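Local coordinates for alpha-1,2-Mannosidase (Trichoderma reesei, PDB 1HCU), which probably trims alpha-1,2-linked mannose residues from high-mannose N-glycans, as a calcium-dependent glycosidase of family 47, at residues Phe35-Asp39 with Arg51-Ser57. Numbering follows the deposited sequence.
Sequences FPHDD and RNGWGSS
This is a buried polar contact: an aspartate from one connection, Asp38, ties down the turn before helix 56-67 in the (alpha/alpha)7 barrel of glycosyl hydrolase family 47. Residues 35-39 run from helix 13-33 into strand 39-41, with Pro36 cis. Arg51-Trp54 form a type I' turn, and Gly55 is the N-cap. Asp38 CA lies 4.2 Å from Gly55 CA. With chi1 m, Asp38 OD1 accepts from Gly55 N (2.7 Å) and from Ser56 N (2.8 Å), the first amide of the helix. Asp38 OD2 accepts from Gly53 N (2.7 Å) and weakly from Arg51 N (2.9 Å). Asp38 O takes the second helix amide, Ser57 N (2.9 Å), and Ser57 OG (2.7 Å). At phi/psi 94/47, a CB on Gly55 would press on Trp54 O and sit tight against Pro36 O. Arg51 reaches toward Glu100, a predicted proton donor. Asp38 and Asp39 form a classic bulge opposite Asp48 of strand 46-48, while helix 98-117 touches Ser56, and helix 451-465 touches Ser57 and bonds Ser56 through Ser451.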
loop_
_atom_site.group_PDB
_atom_site.type_symbol
_atom_site.label_atom_id
_atom_site.label_comp_id
_atom_site.label_asym_id
_atom_site.label_seq_id
_atom_site.Cartn_x
_atom_site.Cartn_y
_atom_site.Cartn_z
ATOM N N PHE A 35 19.817 0.590 11.794
ATOM C CA PHE A 35 19.058 0.997 12.972
ATOM C C PHE A 35 19.839 2.018 13.810
ATOM O O PHE A 35 21.053 1.891 13.989
ATOM C CB PHE A 35 18.724 -0.241 13.802
ATOM C CG PHE A 35 17.855 0.037 14.990
ATOM C CD1 PHE A 35 18.403 0.097 16.269
ATOM C CD2 PHE A 35 16.482 0.227 14.834
ATOM C CE1 PHE A 35 17.597 0.340 17.377
ATOM C CE2 PHE A 35 15.664 0.474 15.938
ATOM C CZ PHE A 35 16.223 0.530 17.213
ATOM N N PRO A 36 19.158 3.057 14.334
ATOM C CA PRO A 36 17.731 3.387 14.230
ATOM C C PRO A 36 17.372 4.265 13.031
ATOM O O PRO A 36 16.315 4.887 13.018
ATOM C CB PRO A 36 17.439 4.123 15.544
ATOM C CG PRO A 36 18.669 3.894 16.406
ATOM C CD PRO A 36 19.777 3.853 15.404
ATOM N N HIS A 37 18.247 4.337 12.036
ATOM C CA HIS A 37 17.965 5.148 10.855
ATOM C C HIS A 37 16.788 4.537 10.099
ATOM O O HIS A 37 16.357 3.431 10.414
ATOM C CB HIS A 37 19.208 5.237 9.976
ATOM C CG HIS A 37 20.335 5.990 10.616
ATOM N ND1 HIS A 37 20.356 7.366 10.712
ATOM C CD2 HIS A 37 21.458 5.556 11.239
ATOM C CE1 HIS A 37 21.440 7.745 11.365
ATOM N NE2 HIS A 37 22.125 6.666 11.696
ATOM N N ASP A 38 16.263 5.241 9.105
ATOM C CA ASP A 38 15.103 4.741 8.377
ATOM C C ASP A 38 15.290 3.496 7.512
ATOM O O ASP A 38 14.561 2.516 7.675
ATOM C CB ASP A 38 14.488 5.855 7.519
ATOM C CG ASP A 38 14.018 7.032 8.344
ATOM O OD1 ASP A 38 13.400 6.819 9.409
ATOM O OD2 ASP A 38 14.257 8.180 7.924
ATOM N N ASP A 39 16.248 3.526 6.592
ATOM C CA ASP A 39 16.441 2.390 5.696
ATOM C C ASP A 39 17.878 1.898 5.552
ATOM O O ASP A 39 18.835 2.652 5.695
ATOM C CB ASP A 39 15.903 2.725 4.300
ATOM C CG ASP A 39 14.454 3.168 4.319
ATOM O OD1 ASP A 39 13.586 2.370 4.722
ATOM O OD2 ASP A 39 14.181 4.318 3.928
ATOM N N ARG A 51 12.704 8.939 5.543
ATOM C CA ARG A 51 11.504 9.060 6.355
ATOM C C ARG A 51 11.744 9.972 7.556
ATOM O O ARG A 51 11.324 9.672 8.678
ATOM C CB ARG A 51 11.067 7.669 6.818
ATOM C CG ARG A 51 9.645 7.254 6.427
ATOM C CD ARG A 51 9.358 7.413 4.928
ATOM N NE ARG A 51 8.985 8.787 4.604
ATOM C CZ ARG A 51 8.926 9.285 3.375
ATOM N NH1 ARG A 51 9.213 8.519 2.326
ATOM N NH2 ARG A 51 8.606 10.559 3.201
ATOM N N ASN A 52 12.440 11.076 7.318
ATOM C CA ASN A 52 12.713 12.054 8.367
ATOM C C ASN A 52 13.545 11.547 9.556
ATOM O O ASN A 52 13.607 12.199 10.596
ATOM C CB ASN A 52 11.386 12.643 8.861
ATOM C CG ASN A 52 10.600 13.302 7.747
ATOM O OD1 ASN A 52 11.045 14.281 7.160
ATOM N ND2 ASN A 52 9.432 12.754 7.438
ATOM N N GLY A 53 14.172 10.385 9.403
ATOM C CA GLY A 53 15.012 9.858 10.460
ATOM C C GLY A 53 14.347 9.376 11.739
ATOM O O GLY A 53 14.986 9.345 12.796
ATOM N N TRP A 54 13.077 8.996 11.660
ATOM C CA TRP A 54 12.376 8.506 12.832
ATOM C C TRP A 54 12.496 6.985 12.995
ATOM O O TRP A 54 11.995 6.425 13.968
ATOM C CB TRP A 54 10.892 8.919 12.790
ATOM C CG TRP A 54 10.660 10.385 13.089
ATOM C CD1 TRP A 54 11.221 11.117 14.106
ATOM C CD2 TRP A 54 9.793 11.283 12.381
ATOM N NE1 TRP A 54 10.757 12.413 14.071
ATOM C CE2 TRP A 54 9.879 12.543 13.025
ATOM C CE3 TRP A 54 8.952 11.149 11.268
ATOM C CZ2 TRP A 54 9.156 13.661 12.592
ATOM C CZ3 TRP A 54 8.230 12.263 10.836
ATOM C CH2 TRP A 54 8.341 13.504 11.501
ATOM N N GLY A 55 13.164 6.318 12.058
ATOM C CA GLY A 55 13.316 4.873 12.158
ATOM C C GLY A 55 12.247 4.119 11.388
ATOM O O GLY A 55 11.652 3.160 11.887
ATOM N N SER A 56 12.021 4.560 10.159
ATOM C CA SER A 56 11.029 3.991 9.266
ATOM C C SER A 56 10.944 2.453 9.262
ATOM O O SER A 56 9.912 1.888 9.631
ATOM C CB SER A 56 11.301 4.508 7.844
ATOM O OG SER A 56 10.239 4.194 6.968
ATOM N N SER A 57 12.021 1.780 8.857
ATOM C CA SER A 57 12.024 0.317 8.809
ATOM C C SER A 57 11.657 -0.366 10.128
ATOM O O SER A 57 11.015 -1.414 10.122
ATOM C CB SER A 57 13.385 -0.206 8.329
ATOM O OG SER A 57 13.614 0.134 6.974
HETATM O O HOH W 1 11.435 3.952 4.384
#